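Local coordinates for protein probable porin (Pseudomonas aeruginosa, PDB 4FSO) that probably acts as a porin, a beta-barrel channel that lets solutes cross the outer membrane, at residues A[242-247]-A[295-300]; A[309-314]-A[342-347]. One frame throughout, in Å; residues are numbered along the deposited sequence.

Interaction 1: A[242-247]-A[295-300]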
loop_
_atom_site.group_PDB
_atom_site.type_symbol
_atom_site.label_atom_id
_atom_site.label_comp_id
_atom_site.label_asym_id
_atom_site.label_seq_id
_atom_site.Cartn_x
_atom_site.Cartn_y
_atom_site.Cartn_z
ATOM N N ARG A 242 10.325 5.414 -8.533
ATOM C CA ARG A 242 10.597 4.611 -7.335
ATOM C C ARG A 242 11.708 3.596 -7.576
ATOM O O ARG A 242 11.722 2.884 -8.586
ATOM C CB ARG A 242 9.344 3.836 -6.893
ATOM C CG ARG A 242 8.049 4.587 -7.046
ATOM C CD ARG A 242 7.139 4.339 -5.914
ATOM N NE ARG A 242 5.901 5.062 -6.138
ATOM C CZ ARG A 242 4.692 4.521 -6.074
ATOM N NH1 ARG A 242 4.546 3.242 -5.758
ATOM N NH2 ARG A 242 3.625 5.267 -6.309
ATOM N N TRP A 243 12.619 3.505 -6.620
ATOM C CA TRP A 243 13.733 2.587 -6.714
ATOM C C TRP A 243 13.971 1.892 -5.383
ATOM O O TRP A 243 13.903 2.524 -4.332
ATOM C CB TRP A 243 14.980 3.359 -7.118
ATOM C CG TRP A 243 16.164 2.478 -7.180
ATOM C CD1 TRP A 243 16.399 1.487 -8.091
ATOM C CD2 TRP A 243 17.283 2.471 -6.288
ATOM N NE1 TRP A 243 17.595 0.874 -7.827
ATOM C CE2 TRP A 243 18.166 1.464 -6.731
ATOM C CE3 TRP A 243 17.628 3.226 -5.162
ATOM C CZ2 TRP A 243 19.379 1.189 -6.091
ATOM C CZ3 TRP A 243 18.835 2.948 -4.523
ATOM C CH2 TRP A 243 19.695 1.941 -4.995
ATOM N N PHE A 244 14.233 0.592 -5.411
ATOM C CA PHE A 244 14.518 -0.139 -4.172
ATOM C C PHE A 244 15.734 -1.016 -4.309
ATOM O O PHE A 244 15.915 -1.712 -5.308
ATOM C CB PHE A 244 13.365 -1.052 -3.739
ATOM C CG PHE A 244 12.130 -0.332 -3.310
ATOM C CD1 PHE A 244 11.167 0.041 -4.248
ATOM C CD2 PHE A 244 11.908 -0.048 -1.964
ATOM C CE1 PHE A 244 9.995 0.702 -3.849
ATOM C CE2 PHE A 244 10.746 0.606 -1.557
ATOM C CZ PHE A 244 9.775 0.980 -2.506
ATOM N N ASP A 245 16.545 -1.025 -3.267
ATOM C CA ASP A 245 17.720 -1.849 -3.283
ATOM C C ASP A 245 17.643 -2.672 -2.027
ATOM O O ASP A 245 17.567 -2.107 -0.946
ATOM C CB ASP A 245 18.952 -0.961 -3.281
ATOM C CG ASP A 245 20.193 -1.691 -3.675
ATOM O OD1 ASP A 245 20.257 -2.919 -3.504
ATOM O OD2 ASP A 245 21.122 -1.032 -4.164
ATOM N N SER A 246 17.645 -3.998 -2.176
ATOM C CA SER A 246 17.466 -4.913 -1.042
ATOM C C SER A 246 18.433 -6.090 -1.074
ATOM O O SER A 246 18.746 -6.624 -2.126
ATOM C CB SER A 246 16.030 -5.462 -0.981
ATOM O OG SER A 246 15.134 -4.573 -1.587
ATOM N N GLU A 247 18.876 -6.510 0.101
ATOM C CA GLU A 247 19.700 -7.695 0.212
ATOM C C GLU A 247 19.421 -8.368 1.540
ATOM O O GLU A 247 18.859 -7.746 2.439
ATOM C CB GLU A 247 21.166 -7.304 0.151
ATOM C CG GLU A 247 21.533 -6.394 1.281
ATOM C CD GLU A 247 22.922 -5.832 1.158
ATOM O OE1 GLU A 247 23.479 -5.862 0.035
ATOM O OE2 GLU A 247 23.451 -5.364 2.190
ATOM N N ASN A 295 1.812 -4.000 0.884
ATOM C CA ASN A 295 1.909 -4.137 -0.559
ATOM C C ASN A 295 3.222 -3.526 -0.967
ATOM O O ASN A 295 3.645 -2.531 -0.382
ATOM C CB ASN A 295 0.775 -3.394 -1.274
ATOM C CG ASN A 295 -0.587 -3.669 -0.662
ATOM O OD1 ASN A 295 -0.931 -4.825 -0.364
ATOM N ND2 ASN A 295 -1.377 -2.605 -0.477
ATOM N N PRO A 296 3.874 -4.107 -1.980
ATOM C CA PRO A 296 5.080 -3.437 -2.456
ATOM C C PRO A 296 4.677 -2.144 -3.163
ATOM O O PRO A 296 3.732 -2.096 -3.943
ATOM C CB PRO A 296 5.675 -4.452 -3.428
ATOM C CG PRO A 296 4.482 -5.210 -3.948
ATOM C CD PRO A 296 3.501 -5.265 -2.815
ATOM N N TYR A 297 5.402 -1.085 -2.865
ATOM C CA TYR A 297 5.105 0.242 -3.370
ATOM C C TYR A 297 5.643 0.414 -4.791
ATOM O O TYR A 297 6.589 1.167 -5.027
ATOM C CB TYR A 297 5.759 1.239 -2.429
ATOM C CG TYR A 297 5.343 2.666 -2.572
ATOM C CD1 TYR A 297 4.010 3.019 -2.705
ATOM C CD2 TYR A 297 6.292 3.675 -2.530
ATOM C CE1 TYR A 297 3.637 4.340 -2.820
ATOM C CE2 TYR A 297 5.934 5.001 -2.645
ATOM C CZ TYR A 297 4.606 5.334 -2.784
ATOM O OH TYR A 297 4.263 6.662 -2.884
ATOM N N LEU A 298 5.052 -0.301 -5.737
ATOM C CA LEU A 298 5.529 -0.274 -7.120
ATOM C C LEU A 298 4.419 0.148 -8.076
ATOM O O LEU A 298 3.251 -0.058 -7.791
ATOM C CB LEU A 298 6.070 -1.650 -7.512
ATOM C CG LEU A 298 7.304 -2.114 -6.732
ATOM C CD1 LEU A 298 7.478 -3.629 -6.866
ATOM C CD2 LEU A 298 8.584 -1.352 -7.221
ATOM N N ALA A 299 4.796 0.728 -9.210
ATOM C CA ALA A 299 3.851 1.158 -10.245
ATOM C C ALA A 299 2.942 0.057 -10.764
ATOM O O ALA A 299 1.778 0.320 -11.100
ATOM C CB ALA A 299 4.594 1.796 -11.412
ATOM N N ASN A 300 3.479 -1.160 -10.859
ATOM C CA ASN A 300 2.685 -2.281 -11.350
ATOM C C ASN A 300 2.127 -3.190 -10.251
ATOM O O ASN A 300 1.860 -4.373 -10.479
ATOM C CB ASN A 300 3.442 -3.080 -12.423
ATOM C CG ASN A 300 3.785 -2.238 -13.634
ATOM O OD1 ASN A 300 3.344 -1.096 -13.754
ATOM N ND2 ASN A 300 4.572 -2.805 -14.550
#
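In this outer-membrane beta-barrel, the long loop that leads from strand 273-283 to strand 313-322 leans against the wall at strand 236-248, and Arg242 stacks there on Tyr297. The arrangement is consistent with the OprD family, whose loops fold into the barrel and narrow the channel. The Arg242 guanidinium lies flat over one face of the phenol ring, with the two planes only 11° apart and Arg242 CZ 3.5 Å from the centroid of the Tyr297 ring, a cation-pi contact. The aliphatic part joins in: CD of Arg242 makes a CH-pi contact with the same face, 3.9 Å from the Tyr297 centroid. The bend of the arginine chain at chi2 (-141°) carries its end over the ring. Tyr297, at the centre of an inverse gamma turn, offers its carbonyl as well as its ring to the arginine. NH1 of Arg242 donates to Tyr297 O at 3.0 Å with a nearly straight N-H...O angle of 164°. The donor stands above the carbonyl plane, whereas the oxygen lies in the plane of the guanidinium. Because Asp240 takes a salt bridge from NH2, the guanidinium is held from two directions, which should fix its rotation and probably stabilise its charge. Two residues on, Phe244 points to the same side as Arg242 and adds apolar contacts beside the stack, its ring also meeting Tyr223 of strand 219-231. The CZ tip of Phe244 sits 4.0 Å from Tyr297 CB, while its CD1 approaches Leu298 CD2 at 4.2 Å.

Interaction 2: A[309-314]-A[342-347]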
loop_
_atom_site.group_PDB
_atom_site.type_symbol
_atom_site.label_atom_id
_atom_site.label_comp_id
_atom_site.label_asym_id
_atom_site.label_seq_id
_atom_site.Cartn_x
_atom_site.Cartn_y
_atom_site.Cartn_z
ATOM N N ASN A 309 8.388 -10.555 -9.529
ATOM C CA ASN A 309 9.124 -11.816 -9.619
ATOM C C ASN A 309 10.544 -11.621 -10.150
ATOM O O ASN A 309 10.845 -10.569 -10.698
ATOM C CB ASN A 309 8.370 -12.760 -10.517
ATOM C CG ASN A 309 7.129 -13.285 -9.866
ATOM O OD1 ASN A 309 7.204 -14.062 -8.911
ATOM N ND2 ASN A 309 5.967 -12.871 -10.375
ATOM N N PRO A 310 11.430 -12.625 -9.996
ATOM C CA PRO A 310 12.829 -12.267 -10.256
ATOM C C PRO A 310 13.103 -11.880 -11.707
ATOM O O PRO A 310 12.661 -12.572 -12.631
ATOM C CB PRO A 310 13.603 -13.541 -9.856
ATOM C CG PRO A 310 12.704 -14.281 -8.980
ATOM C CD PRO A 310 11.320 -14.016 -9.528
ATOM N N GLU A 311 13.799 -10.761 -11.888
ATOM C CA GLU A 311 14.251 -10.336 -13.207
ATOM C C GLU A 311 13.117 -9.982 -14.142
ATOM O O GLU A 311 13.299 -9.904 -15.362
ATOM C CB GLU A 311 15.174 -11.383 -13.847
ATOM C CG GLU A 311 16.634 -10.977 -13.801
ATOM C CD GLU A 311 17.553 -12.167 -13.716
ATOM O OE1 GLU A 311 17.041 -13.301 -13.702
ATOM O OE2 GLU A 311 18.784 -11.976 -13.653
ATOM N N GLU A 312 11.950 -9.749 -13.558
ATOM C CA GLU A 312 10.744 -9.491 -14.324
ATOM C C GLU A 312 10.723 -8.063 -14.898
ATOM O O GLU A 312 11.154 -7.108 -14.255
ATOM C CB GLU A 312 9.524 -9.786 -13.451
ATOM C CG GLU A 312 8.179 -9.322 -14.008
ATOM C CD GLU A 312 6.988 -10.116 -13.450
ATOM O OE1 GLU A 312 7.036 -10.549 -12.278
ATOM O OE2 GLU A 312 6.000 -10.321 -14.195
ATOM N N ARG A 313 10.250 -7.931 -16.129
ATOM C CA ARG A 313 9.988 -6.617 -16.696
ATOM C C ARG A 313 8.545 -6.564 -17.119
ATOM O O ARG A 313 8.000 -7.548 -17.641
ATOM C CB ARG A 313 10.862 -6.379 -17.914
ATOM C CG ARG A 313 12.178 -7.074 -17.805
ATOM C CD ARG A 313 12.932 -6.919 -19.055
ATOM N NE ARG A 313 14.318 -7.280 -18.850
ATOM C CZ ARG A 313 15.219 -7.297 -19.818
ATOM N NH1 ARG A 313 14.860 -6.963 -21.061
ATOM N NH2 ARG A 313 16.467 -7.650 -19.531
ATOM N N SER A 314 7.936 -5.406 -16.908
ATOM C CA SER A 314 6.529 -5.242 -17.199
ATOM C C SER A 314 6.209 -3.815 -17.622
ATOM O O SER A 314 6.942 -2.869 -17.301
ATOM C CB SER A 314 5.672 -5.662 -15.986
ATOM O OG SER A 314 6.079 -5.019 -14.779
ATOM N N HIS A 342 10.125 -11.983 -18.968
ATOM C CA HIS A 342 11.502 -12.088 -18.459
ATOM C C HIS A 342 11.608 -12.654 -17.046
ATOM O O HIS A 342 12.592 -12.393 -16.353
ATOM C CB HIS A 342 12.220 -10.732 -18.487
ATOM C CG HIS A 342 12.894 -10.440 -19.781
ATOM N ND1 HIS A 342 12.190 -10.104 -20.924
ATOM C CD2 HIS A 342 14.197 -10.463 -20.130
ATOM C CE1 HIS A 342 13.039 -9.918 -21.916
ATOM N NE2 HIS A 342 14.264 -10.127 -21.463
ATOM N N ILE A 343 10.619 -13.429 -16.617
ATOM C CA ILE A 343 10.674 -13.950 -15.268
ATOM C C ILE A 343 11.611 -15.142 -15.249
ATOM O O ILE A 343 11.523 -16.026 -16.096
ATOM C CB ILE A 343 9.296 -14.332 -14.741
ATOM C CG1 ILE A 343 8.357 -13.122 -14.802
ATOM C CG2 ILE A 343 9.411 -14.849 -13.326
ATOM C CD1 ILE A 343 6.911 -13.473 -14.539
ATOM N N ARG A 344 12.548 -15.143 -14.311
ATOM C CA ARG A 344 13.445 -16.273 -14.206
ATOM C C ARG A 344 12.839 -17.277 -13.257
ATOM O O ARG A 344 12.906 -17.122 -12.035
ATOM C CB ARG A 344 14.837 -15.866 -13.734
ATOM C CG ARG A 344 15.885 -16.952 -14.006
ATOM C CD ARG A 344 17.176 -16.717 -13.235
ATOM N NE ARG A 344 16.929 -16.579 -11.801
ATOM C CZ ARG A 344 17.281 -15.516 -11.081
ATOM N NH1 ARG A 344 17.919 -14.504 -11.657
ATOM N NH2 ARG A 344 17.007 -15.468 -9.783
ATOM N N LEU A 345 12.227 -18.294 -13.849
ATOM C CA LEU A 345 11.600 -19.377 -13.122
ATOM C C LEU A 345 12.647 -20.300 -12.556
ATOM O O LEU A 345 13.671 -20.529 -13.192
ATOM C CB LEU A 345 10.717 -20.174 -14.075
ATOM C CG LEU A 345 9.608 -19.318 -14.677
ATOM C CD1 LEU A 345 8.750 -20.152 -15.559
ATOM C CD2 LEU A 345 8.816 -18.665 -13.538
ATOM N N ALA A 346 12.379 -20.848 -11.372
ATOM C CA ALA A 346 13.233 -21.882 -10.784
ATOM C C ALA A 346 13.520 -23.002 -11.794
ATOM O O ALA A 346 14.540 -23.678 -11.707
ATOM C CB ALA A 346 12.591 -22.444 -9.528
ATOM N N ASN A 347 12.581 -23.193 -12.719
ATOM C CA ASN A 347 12.729 -24.022 -13.915
ATOM C C ASN A 347 14.056 -23.848 -14.610
ATOM O O ASN A 347 14.731 -24.816 -14.933
ATOM C CB ASN A 347 11.666 -23.619 -14.952
ATOM C CG ASN A 347 10.530 -24.612 -15.055
ATOM O OD1 ASN A 347 10.579 -25.695 -14.472
ATOM N ND2 ASN A 347 9.498 -24.251 -15.809
#
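Arg313 and His342 face each other across the beta hairpin of strands 313-322 and 331-344, near the end of the hairpin that lies away from its connecting turn. Their side chains cross obliquely with the flat groups almost parallel: the Arg313 guanidinium lies on one face of the imidazole, planes 9° apart and centres 3.6 Å apart. The extended arginine chain also sets CD of Arg313 over the same face as a CH-pi contact, 3.8 Å from the centroid of the His342 ring. Arg313 additionally touches a bound detergent molecule, consistent with a place on the outer surface of this porin barrel.

Glu311 and Arg344 are turned quite differently. OE1 of Glu311 and NH1 of Arg344 form a salt bridge, modelled at 2.5 Å, a doubtfully short length at this resolution. NH1 is the guanidinium atom nearest the carboxylate, and the nearly perpendicular planes (82°) do not suit a side-by-side, two-pronged pairing. Pro310 CB lies over a face of the same guanidinium. Between the backbones, Arg344 N donates to Pro310 O at 3.1 Å, tying the strand end to the type II turn of Asn309 to Glu312, in which Glu311 takes the third position with a positive phi of 66°.

Glu312 and Ile343 run side by side and point the same way, the methylenes of the glutamate lying along CG1. The Ile343 CG2 branch instead rests on Asn309 CB, 3.7 Å away. The extended Glu312 chain brings its carboxylate against Ile343 CD1 and to the start of its own turn, where OE1 accepts two bonds: Asn309 N, on its anti lone pair, and Asn309 ND2, at 3.2 Å on the syn side.

In the fold
Interaction 1 is complete along the chain before interaction 2 begins: 242-247, 295-300, 309-314 and 342-347 follow in that order. The centres of the two contacts lie about 15 Å apart, on the same side of the barrel's middle. The loop between strands 273-283 and 313-322 connects them. Its part 295-300 packs against strand 236-248, and its last turn, at 309-312, returns to the wall beside strand 331-344. A probable hydrogen bond from Asn300 ND2 to Ser314 OG joins segment 295-300 to segment 309-314. The loop is thus fastened to separate parts of the barrel wall, an arrangement consistent with a porin loop that shapes the channel.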